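Local coordinates for trp repressor binding protein WrbA (Deinococcus radiodurans, PDB 1YDG) that uses FMN as cofactor to pass electrons from NADH or NADPH to quinones, reducing them to quinols, and assembles as a homotetramer, at residues E70-W78 / F100-W108; P151-S162 / N181-R192. All coordinates share one frame; numbering follows the deposited sequence.

Interaction 1 of 2, residues E70-W78 / F100-W108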
loop_
_atom_site.group_PDB
_atom_site.type_symbol
_atom_site.label_atom_id
_atom_site.label_comp_id
_atom_site.label_asym_id
_atom_site.label_seq_id
_atom_site.Cartn_x
_atom_site.Cartn_y
_atom_site.Cartn_z
ATOM N N GLU B 70 -24.695 -14.868 9.956
ATOM C CA GLU B 70 -23.480 -14.248 10.404
ATOM C C GLU B 70 -22.261 -15.134 10.077
ATOM O O GLU B 70 -22.262 -16.349 10.313
ATOM C CB GLU B 70 -23.585 -14.022 11.892
ATOM C CG GLU B 70 -22.470 -13.273 12.510
ATOM C CD GLU B 70 -22.697 -13.055 14.005
ATOM O OE1 GLU B 70 -21.935 -13.639 14.778
ATOM O OE2 GLU B 70 -23.648 -12.334 14.380
ATOM N N ALA B 71 -21.233 -14.501 9.522
ATOM C CA ALA B 71 -20.028 -15.195 9.096
ATOM C C ALA B 71 -19.232 -15.724 10.286
ATOM O O ALA B 71 -19.071 -15.046 11.306
ATOM C CB ALA B 71 -19.160 -14.270 8.229
ATOM N N THR B 72 -18.724 -16.941 10.120
ATOM C CA THR B 72 -17.853 -17.579 11.086
ATOM C C THR B 72 -16.663 -18.166 10.322
ATOM O O THR B 72 -16.746 -18.387 9.109
ATOM C CB THR B 72 -18.618 -18.707 11.846
ATOM O OG1 THR B 72 -18.899 -19.788 10.959
ATOM C CG2 THR B 72 -19.917 -18.190 12.424
ATOM N N PRO B 73 -15.549 -18.436 11.016
ATOM C CA PRO B 73 -14.389 -19.041 10.350
ATOM C C PRO B 73 -14.672 -20.311 9.514
ATOM O O PRO B 73 -14.105 -20.465 8.450
ATOM C CB PRO B 73 -13.461 -19.333 11.505
ATOM C CG PRO B 73 -13.791 -18.276 12.495
ATOM C CD PRO B 73 -15.268 -18.165 12.435
ATOM N N ALA B 74 -15.558 -21.191 9.988
ATOM C CA ALA B 74 -15.914 -22.412 9.262
ATOM C C ALA B 74 -16.487 -22.195 7.862
ATOM O O ALA B 74 -16.435 -23.095 7.010
ATOM C CB ALA B 74 -16.893 -23.249 10.094
ATOM N N ASP B 75 -17.053 -21.016 7.623
ATOM C CA ASP B 75 -17.498 -20.626 6.290
ATOM C C ASP B 75 -16.312 -20.532 5.316
ATOM O O ASP B 75 -16.418 -20.938 4.136
ATOM C CB ASP B 75 -18.248 -19.277 6.345
ATOM C CG ASP B 75 -19.628 -19.385 7.041
ATOM O OD1 ASP B 75 -20.405 -20.310 6.710
ATOM O OD2 ASP B 75 -19.925 -18.529 7.902
ATOM N N LEU B 76 -15.181 -20.018 5.802
ATOM C CA LEU B 76 -13.980 -19.959 4.958
ATOM C C LEU B 76 -13.321 -21.330 4.794
ATOM O O LEU B 76 -12.787 -21.615 3.734
ATOM C CB LEU B 76 -12.980 -18.929 5.471
ATOM C CG LEU B 76 -13.533 -17.520 5.720
ATOM C CD1 LEU B 76 -12.406 -16.552 5.873
ATOM C CD2 LEU B 76 -14.481 -17.041 4.628
ATOM N N GLU B 77 -13.360 -22.171 5.837
ATOM C CA GLU B 77 -12.889 -23.556 5.715
ATOM C C GLU B 77 -13.706 -24.293 4.654
ATOM O O GLU B 77 -13.166 -25.070 3.867
ATOM C CB GLU B 77 -12.960 -24.276 7.063
ATOM C CG GLU B 77 -12.545 -25.756 7.020
ATOM C CD GLU B 77 -12.536 -26.450 8.399
ATOM O OE1 GLU B 77 -12.531 -25.762 9.444
ATOM O OE2 GLU B 77 -12.525 -27.711 8.428
ATOM N N TRP B 78 -15.007 -24.046 4.638
ATOM C CA TRP B 78 -15.906 -24.635 3.659
ATOM C C TRP B 78 -15.654 -24.120 2.239
ATOM O O TRP B 78 -15.676 -24.906 1.286
ATOM C CB TRP B 78 -17.371 -24.374 4.056
ATOM C CG TRP B 78 -18.388 -24.708 3.007
ATOM C CD1 TRP B 78 -18.883 -25.928 2.716
ATOM C CD2 TRP B 78 -19.016 -23.790 2.100
ATOM N NE1 TRP B 78 -19.789 -25.841 1.679
ATOM C CE2 TRP B 78 -19.901 -24.534 1.300
ATOM C CE3 TRP B 78 -18.922 -22.401 1.896
ATOM C CZ2 TRP B 78 -20.677 -23.953 0.307
ATOM C CZ3 TRP B 78 -19.693 -21.832 0.921
ATOM C CH2 TRP B 78 -20.553 -22.601 0.125
ATOM N N PHE B 100 -13.592 -9.743 12.434
ATOM C CA PHE B 100 -13.817 -11.036 11.825
ATOM C C PHE B 100 -12.499 -11.672 11.410
ATOM O O PHE B 100 -12.224 -12.817 11.719
ATOM C CB PHE B 100 -14.731 -10.938 10.598
ATOM C CG PHE B 100 -14.874 -12.237 9.887
ATOM C CD1 PHE B 100 -15.455 -13.333 10.533
ATOM C CD2 PHE B 100 -14.376 -12.405 8.617
ATOM C CE1 PHE B 100 -15.556 -14.570 9.884
ATOM C CE2 PHE B 100 -14.462 -13.618 7.987
ATOM C CZ PHE B 100 -15.051 -14.701 8.616
ATOM N N ILE B 101 -11.685 -10.914 10.678
ATOM C CA ILE B 101 -10.364 -11.372 10.250
ATOM C C ILE B 101 -9.532 -11.869 11.454
ATOM O O ILE B 101 -8.881 -12.908 11.382
ATOM C CB ILE B 101 -9.630 -10.242 9.458
ATOM C CG1 ILE B 101 -10.266 -10.086 8.074
ATOM C CG2 ILE B 101 -8.140 -10.519 9.352
ATOM C CD1 ILE B 101 -9.893 -8.798 7.354
ATOM N N ASP B 102 -9.603 -11.153 12.563
ATOM C CA ASP B 102 -8.850 -11.528 13.758
ATOM C C ASP B 102 -9.351 -12.825 14.416
ATOM O O ASP B 102 -8.631 -13.404 15.231
ATOM C CB ASP B 102 -8.788 -10.365 14.765
ATOM C CG ASP B 102 -7.885 -9.219 14.302
ATOM O OD1 ASP B 102 -7.295 -9.342 13.205
ATOM O OD2 ASP B 102 -7.756 -8.189 15.034
ATOM N N THR B 103 -10.539 -13.315 14.053
ATOM C CA THR B 103 -10.984 -14.642 14.524
ATOM C C THR B 103 -10.423 -15.806 13.726
ATOM O O THR B 103 -10.596 -16.956 14.117
ATOM C CB THR B 103 -12.516 -14.797 14.541
ATOM O OG1 THR B 103 -13.037 -14.829 13.199
ATOM C CG2 THR B 103 -13.132 -13.707 15.347
ATOM N N LEU B 104 -9.721 -15.511 12.634
ATOM C CA LEU B 104 -9.217 -16.537 11.730
ATOM C C LEU B 104 -7.847 -17.123 12.089
ATOM O O LEU B 104 -7.287 -17.867 11.299
ATOM C CB LEU B 104 -9.170 -15.977 10.294
ATOM C CG LEU B 104 -10.465 -15.372 9.757
ATOM C CD1 LEU B 104 -10.209 -14.731 8.411
ATOM C CD2 LEU B 104 -11.581 -16.419 9.675
ATOM N N GLY B 105 -7.318 -16.817 13.272
ATOM C CA GLY B 105 -5.995 -17.296 13.662
ATOM C C GLY B 105 -5.844 -18.809 13.783
ATOM O O GLY B 105 -4.846 -19.380 13.345
ATOM N N GLY B 106 -6.832 -19.467 14.370
ATOM C CA GLY B 106 -6.790 -20.925 14.521
ATOM C C GLY B 106 -6.874 -21.629 13.188
ATOM O O GLY B 106 -6.110 -22.552 12.905
ATOM N N LEU B 107 -7.810 -21.198 12.355
ATOM C CA LEU B 107 -7.911 -21.711 10.976
ATOM C C LEU B 107 -6.628 -21.517 10.160
ATOM O O LEU B 107 -6.219 -22.399 9.386
ATOM C CB LEU B 107 -9.039 -21.008 10.221
ATOM C CG LEU B 107 -10.325 -21.710 9.829
ATOM C CD1 LEU B 107 -10.899 -20.931 8.632
ATOM C CD2 LEU B 107 -10.134 -23.162 9.475
ATOM N N TRP B 108 -6.036 -20.335 10.300
ATOM C CA TRP B 108 -4.767 -20.013 9.665
ATOM C C TRP B 108 -3.654 -20.946 10.173
ATOM O O TRP B 108 -2.894 -21.517 9.384
ATOM C CB TRP B 108 -4.409 -18.531 9.929
ATOM C CG TRP B 108 -3.060 -18.123 9.411
ATOM C CD1 TRP B 108 -2.737 -17.756 8.125
ATOM C CD2 TRP B 108 -1.841 -18.068 10.153
ATOM N NE1 TRP B 108 -1.400 -17.473 8.034
ATOM C CE2 TRP B 108 -0.825 -17.652 9.262
ATOM C CE3 TRP B 108 -1.505 -18.327 11.487
ATOM C CZ2 TRP B 108 0.506 -17.494 9.666
ATOM C CZ3 TRP B 108 -0.181 -18.173 11.882
ATOM C CH2 TRP B 108 0.805 -17.754 10.973
#
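Phe100 reaches across to the turn that opens helix 73-78, packing two helical elements on one side of the parallel sheet of a flavodoxin-like fold. With CG anti to the backbone N (chi1 175°), its ring leans toward residues 71-73: Thr72 C lies at the ring edge, 3.8 Å from Phe100 CE1. Ala71 CB packs beside Phe100 CE1 at 4.0 Å. Leu76 CD1 approaches the ring obliquely at CE2 and also meets Leu104 CD1 at 3.8 Å, the two leucine side chains crossing at about a right angle. Val12 and Phe84, on neighbouring strands, line the same apolar core. Shortening Phe100 to an alanine is likely to open a gap beside these strands, leaving Ala71 CB and Leu76 CD1 without the ring they pack on. No hydrogen bond joins the segments; Thr72 N instead donates to Asp75 OD2 within its own segment. Pro73 crosses Thr103 at about a right angle, CB against Leu104 CD2 and CG 3.6 Å from Thr103 OG1. That hydroxyl is itself engaged, donating to Phe100 O. Leu107 sets CD1 against Pro73 O and turns CD2 toward Glu77, whose OE2 pairs with Lys112 and whose OE1 lies 3.5 Å from Leu107 CD2.

Interaction 2 of 2, residues P151-S162 / N181-R192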
loop_
_atom_site.group_PDB
_atom_site.type_symbol
_atom_site.label_atom_id
_atom_site.label_comp_id
_atom_site.label_asym_id
_atom_site.label_seq_id
_atom_site.Cartn_x
_atom_site.Cartn_y
_atom_site.Cartn_z
ATOM N N PRO B 151 -8.135 -10.813 -8.570
ATOM C CA PRO B 151 -8.790 -9.533 -8.810
ATOM C C PRO B 151 -9.263 -9.441 -10.283
ATOM O O PRO B 151 -8.728 -10.144 -11.136
ATOM C CB PRO B 151 -7.687 -8.536 -8.494
ATOM C CG PRO B 151 -6.451 -9.220 -8.919
ATOM C CD PRO B 151 -6.676 -10.657 -8.437
ATOM N N PRO B 152 -10.271 -8.603 -10.571
ATOM C CA PRO B 152 -10.821 -8.528 -11.922
ATOM C C PRO B 152 -9.919 -7.925 -12.992
ATOM O O PRO B 152 -10.080 -8.259 -14.162
ATOM C CB PRO B 152 -12.058 -7.645 -11.757
ATOM C CG PRO B 152 -11.843 -6.883 -10.547
ATOM C CD PRO B 152 -10.980 -7.710 -9.644
ATOM N N GLY B 153 -8.997 -7.050 -12.621
ATOM C CA GLY B 153 -8.278 -6.267 -13.624
ATOM C C GLY B 153 -9.282 -5.606 -14.566
ATOM O O GLY B 153 -10.363 -5.179 -14.139
ATOM N N TYR B 154 -8.935 -5.541 -15.846
ATOM C CA TYR B 154 -9.819 -4.972 -16.858
ATOM C C TYR B 154 -10.318 -6.050 -17.813
ATOM O O TYR B 154 -10.507 -5.802 -19.006
ATOM C CB TYR B 154 -9.086 -3.880 -17.634
ATOM C CG TYR B 154 -8.727 -2.679 -16.798
ATOM C CD1 TYR B 154 -7.516 -2.618 -16.129
ATOM C CD2 TYR B 154 -9.597 -1.595 -16.687
ATOM C CE1 TYR B 154 -7.178 -1.527 -15.358
ATOM C CE2 TYR B 154 -9.263 -0.494 -15.931
ATOM C CZ TYR B 154 -8.049 -0.469 -15.264
ATOM O OH TYR B 154 -7.703 0.614 -14.510
ATOM N N THR B 155 -10.564 -7.240 -17.287
ATOM C CA THR B 155 -10.896 -8.377 -18.133
ATOM C C THR B 155 -12.295 -8.299 -18.778
ATOM O O THR B 155 -12.624 -9.136 -19.626
ATOM C CB THR B 155 -10.679 -9.714 -17.390
ATOM O OG1 THR B 155 -11.374 -9.704 -16.141
ATOM C CG2 THR B 155 -9.186 -9.939 -17.148
ATOM N N ASP B 156 -13.103 -7.300 -18.403
ATOM C CA ASP B 156 -14.333 -6.947 -19.161
ATOM C C ASP B 156 -14.325 -5.448 -19.502
ATOM O O ASP B 156 -13.555 -4.686 -18.919
ATOM C CB ASP B 156 -15.588 -7.306 -18.351
ATOM C CG ASP B 156 -16.794 -7.642 -19.233
ATOM O OD1 ASP B 156 -17.358 -6.722 -19.865
ATOM O OD2 ASP B 156 -17.191 -8.828 -19.284
ATOM N N GLU B 157 -15.170 -5.017 -20.442
ATOM C CA GLU B 157 -15.284 -3.574 -20.752
ATOM C C GLU B 157 -16.328 -2.894 -19.878
ATOM O O GLU B 157 -16.660 -1.728 -20.097
ATOM C CB GLU B 157 -15.618 -3.302 -22.230
ATOM C CG GLU B 157 -15.009 -1.980 -22.752
ATOM C CD GLU B 157 -15.785 -1.348 -23.911
ATOM O OE1 GLU B 157 -16.385 -2.100 -24.726
ATOM O OE2 GLU B 157 -15.782 -0.090 -24.008
ATOM N N VAL B 158 -16.853 -3.623 -18.897
ATOM C CA VAL B 158 -17.778 -3.058 -17.920
ATOM C C VAL B 158 -17.055 -2.643 -16.628
ATOM O O VAL B 158 -17.679 -2.103 -15.706
ATOM C CB VAL B 158 -18.950 -4.033 -17.649
ATOM C CG1 VAL B 158 -18.675 -4.952 -16.421
ATOM C CG2 VAL B 158 -20.247 -3.244 -17.516
ATOM N N ILE B 159 -15.742 -2.889 -16.583
ATOM C CA ILE B 159 -14.858 -2.333 -15.552
ATOM C C ILE B 159 -14.708 -0.844 -15.874
ATOM O O ILE B 159 -14.973 0.014 -15.027
ATOM C CB ILE B 159 -13.444 -3.014 -15.526
ATOM C CG1 ILE B 159 -13.531 -4.528 -15.792
ATOM C CG2 ILE B 159 -12.740 -2.737 -14.199
ATOM C CD1 ILE B 159 -14.696 -5.233 -15.118
ATOM N N PHE B 160 -14.289 -0.571 -17.115
ATOM C CA PHE B 160 -14.276 0.768 -17.710
ATOM C C PHE B 160 -15.554 1.510 -17.342
ATOM O O PHE B 160 -15.511 2.584 -16.747
ATOM C CB PHE B 160 -14.191 0.664 -19.252
ATOM C CG PHE B 160 -12.779 0.553 -19.813
ATOM C CD1 PHE B 160 -11.694 0.153 -19.031
ATOM C CD2 PHE B 160 -12.554 0.827 -21.160
ATOM C CE1 PHE B 160 -10.408 0.049 -19.582
ATOM C CE2 PHE B 160 -11.276 0.726 -21.716
ATOM C CZ PHE B 160 -10.201 0.331 -20.921
ATOM N N LYS B 161 -16.688 0.906 -17.690
ATOM C CA LYS B 161 -17.990 1.549 -17.544
ATOM C C LYS B 161 -18.379 1.790 -16.075
ATOM O O LYS B 161 -19.136 2.734 -15.782
ATOM C CB LYS B 161 -19.068 0.738 -18.284
ATOM C CG LYS B 161 -18.875 0.738 -19.805
ATOM C CD LYS B 161 -20.052 0.103 -20.556
ATOM C CE LYS B 161 -19.817 -1.376 -20.863
ATOM N NZ LYS B 161 -18.968 -1.587 -22.077
ATOM N N SER B 162 -17.838 0.963 -15.169
ATOM C CA SER B 162 -18.051 1.107 -13.711
ATOM C C SER B 162 -17.184 2.182 -13.034
ATOM O O SER B 162 -17.387 2.484 -11.854
ATOM C CB SER B 162 -17.801 -0.235 -12.999
ATOM O OG SER B 162 -16.408 -0.541 -12.944
ATOM N N ASN B 181 -23.474 -0.198 -14.055
ATOM C CA ASN B 181 -22.043 -0.343 -14.293
ATOM C C ASN B 181 -21.351 -0.992 -13.086
ATOM O O ASN B 181 -20.527 -1.906 -13.229
ATOM C CB ASN B 181 -21.410 1.023 -14.588
ATOM C CG ASN B 181 -22.298 1.913 -15.471
ATOM O OD1 ASN B 181 -22.418 1.688 -16.690
ATOM N ND2 ASN B 181 -22.930 2.932 -14.853
ATOM N N ASP B 182 -21.703 -0.506 -11.898
ATOM C CA ASP B 182 -21.267 -1.125 -10.650
ATOM C C ASP B 182 -21.743 -2.571 -10.529
ATOM O O ASP B 182 -20.973 -3.442 -10.136
ATOM C CB ASP B 182 -21.720 -0.287 -9.450
ATOM C CG ASP B 182 -20.971 1.041 -9.354
ATOM O OD1 ASP B 182 -19.839 1.140 -9.896
ATOM O OD2 ASP B 182 -21.498 1.987 -8.735
ATOM N N ARG B 183 -22.988 -2.827 -10.913
ATOM C CA ARG B 183 -23.566 -4.167 -10.835
ATOM C C ARG B 183 -22.925 -5.134 -11.815
ATOM O O ARG B 183 -22.726 -6.292 -11.492
ATOM C CB ARG B 183 -25.080 -4.117 -11.051
ATOM C CG ARG B 183 -25.799 -3.358 -9.944
ATOM C CD ARG B 183 -27.315 -3.416 -10.060
ATOM N NE ARG B 183 -27.981 -2.696 -8.965
ATOM C CZ ARG B 183 -28.126 -3.145 -7.716
ATOM N NH1 ARG B 183 -27.636 -4.331 -7.340
ATOM N NH2 ARG B 183 -28.757 -2.389 -6.815
ATOM N N ALA B 184 -22.601 -4.653 -13.007
ATOM C CA ALA B 184 -21.949 -5.495 -14.024
ATOM C C ALA B 184 -20.501 -5.777 -13.659
ATOM O O ALA B 184 -19.964 -6.844 -13.963
ATOM C CB ALA B 184 -22.023 -4.808 -15.377
ATOM N N SER B 185 -19.884 -4.815 -12.990
ATOM C CA SER B 185 -18.533 -4.950 -12.476
ATOM C C SER B 185 -18.465 -6.095 -11.457
ATOM O O SER B 185 -17.632 -7.007 -11.566
ATOM C CB SER B 185 -18.114 -3.625 -11.849
ATOM O OG SER B 185 -16.718 -3.522 -11.736
ATOM N N ILE B 186 -19.389 -6.070 -10.501
ATOM C CA ILE B 186 -19.481 -7.106 -9.479
ATOM C C ILE B 186 -19.726 -8.469 -10.122
ATOM O O ILE B 186 -19.020 -9.422 -9.820
ATOM C CB ILE B 186 -20.606 -6.765 -8.461
ATOM C CG1 ILE B 186 -20.205 -5.554 -7.623
ATOM C CG2 ILE B 186 -20.930 -7.951 -7.566
ATOM C CD1 ILE B 186 -21.378 -4.798 -7.049
ATOM N N ARG B 187 -20.712 -8.544 -11.021
ATOM C CA ARG B 187 -21.064 -9.811 -11.683
ATOM C C ARG B 187 -19.873 -10.471 -12.371
ATOM O O ARG B 187 -19.662 -11.686 -12.266
ATOM C CB ARG B 187 -22.182 -9.601 -12.720
ATOM C CG ARG B 187 -23.554 -9.233 -12.144
ATOM C CD ARG B 187 -24.722 -9.451 -13.157
ATOM N NE ARG B 187 -24.708 -8.547 -14.324
ATOM C CZ ARG B 187 -25.260 -7.327 -14.377
ATOM N NH1 ARG B 187 -25.870 -6.794 -13.324
ATOM N NH2 ARG B 187 -25.192 -6.618 -15.497
ATOM N N HIS B 188 -19.111 -9.673 -13.103
ATOM C CA HIS B 188 -17.965 -10.174 -13.850
ATOM C C HIS B 188 -16.866 -10.661 -12.916
ATOM O O HIS B 188 -16.304 -11.754 -13.111
ATOM C CB HIS B 188 -17.420 -9.096 -14.795
ATOM C CG HIS B 188 -16.092 -9.448 -15.399
ATOM N ND1 HIS B 188 -15.955 -10.407 -16.384
ATOM C CD2 HIS B 188 -14.839 -9.008 -15.123
ATOM C CE1 HIS B 188 -14.674 -10.529 -16.700
ATOM N NE2 HIS B 188 -13.978 -9.685 -15.953
ATOM N N GLN B 189 -16.571 -9.846 -11.910
ATOM C CA GLN B 189 -15.579 -10.199 -10.879
ATOM C C GLN B 189 -15.841 -11.575 -10.278
ATOM O O GLN B 189 -14.926 -12.387 -10.173
ATOM C CB GLN B 189 -15.548 -9.162 -9.772
ATOM C CG GLN B 189 -14.489 -9.438 -8.697
ATOM C CD GLN B 189 -14.413 -8.362 -7.656
ATOM O OE1 GLN B 189 -14.659 -7.189 -7.941
ATOM N NE2 GLN B 189 -14.051 -8.747 -6.418
ATOM N N VAL B 190 -17.093 -11.819 -9.909
ATOM C CA VAL B 190 -17.496 -13.060 -9.256
ATOM C C VAL B 190 -17.544 -14.207 -10.263
ATOM O O VAL B 190 -17.035 -15.282 -9.990
ATOM C CB VAL B 190 -18.860 -12.905 -8.546
ATOM C CG1 VAL B 190 -19.327 -14.245 -7.925
ATOM C CG2 VAL B 190 -18.787 -11.821 -7.453
ATOM N N ARG B 191 -18.138 -13.967 -11.436
ATOM C CA ARG B 191 -18.233 -14.991 -12.470
ATOM C C ARG B 191 -16.818 -15.469 -12.838
ATOM O O ARG B 191 -16.536 -16.657 -12.937
ATOM C CB ARG B 191 -19.005 -14.433 -13.684
ATOM C CG ARG B 191 -18.995 -15.282 -14.949
ATOM C CD ARG B 191 -19.883 -14.665 -16.048
ATOM N NE ARG B 191 -19.288 -13.426 -16.575
ATOM C CZ ARG B 191 -19.811 -12.190 -16.494
ATOM N NH1 ARG B 191 -20.997 -11.956 -15.925
ATOM N NH2 ARG B 191 -19.132 -11.164 -17.014
ATOM N N ARG B 192 -15.924 -14.515 -13.000
ATOM C CA ARG B 192 -14.550 -14.808 -13.344
ATOM C C ARG B 192 -13.854 -15.612 -12.258
ATOM O O ARG B 192 -13.166 -16.583 -12.550
ATOM C CB ARG B 192 -13.832 -13.493 -13.575
ATOM C CG ARG B 192 -12.354 -13.611 -13.666
ATOM C CD ARG B 192 -11.755 -12.227 -13.960
ATOM N NE ARG B 192 -10.334 -12.256 -13.669
ATOM C CZ ARG B 192 -9.430 -12.806 -14.460
ATOM N NH1 ARG B 192 -9.797 -13.367 -15.609
ATOM N NH2 ARG B 192 -8.158 -12.802 -14.100
HETATM O O HOH W 1 -7.036 -12.172 -11.309
#
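Segment 151-162 runs back along helix 181-192, the short helix 157-162 meeting it at 143° between directions with an axis separation of 7.9 Å. The backbones are closest where Ser162 faces Asn181. Pro152 packs its ring obliquely on the extended chain of Gln189, whose amide bonds to Ser119 and Ala169. His188, its CG anti to the backbone N (chi1 169°), turns its ring edge to Thr155 and one face to Asp156. NE2 donates to Thr155 OG1 at 2.6 Å, only 3° out of the ring plane, while this hydroxyl donates to Pro152 O, so one oxygen relays between helix and turn. Asp156 CB lies over the ring face, 3.5 Å from the His188 centroid, a CH-pi contact. The Asp156 carboxylate caps the weakly bonded helix 157-162, OD1 accepting from Val158 N, and OD2 makes a long salt bridge of 3.8 Å to Arg191 NH2. Thr155 CG2 lies over one face of the Arg192 guanidinium, toward its rim; a water links Arg192 NH2 to Pro151 O, and NH1 reaches Asn115 of a neighbouring subunit. Ser185 OG donates to Ser162 OG at 3.2 Å. The arrangement is a loop and short helix packed on the C-terminal helix of a flavodoxin-like domain, beside a subunit interface of the tetramer.

How the interactions relate
From the N terminus, the chain first builds strands 8-13 and 37-42 before reaching residues 70-78. Interaction 1 then closes a loop of 21 residues holding strand 81-89 and much of helix 95-102, thereby joining two successive helical connections. After strand 117-124 and helix 131-144, interaction 2 closes a second loop, of 18 residues, bringing the 151-162 region onto helix 180-204. The loops follow in series, neither nested nor crossed. The centres of interaction 1 and interaction 2 lie about 27 Å apart, on opposite sides of the chain's centre, and the nearest atoms of interactions 1 and 2 remain about 12 Å apart. Both border other subunits: Trp108 meets Phe90 of one neighbour, and Tyr154 meets Trp108 of another.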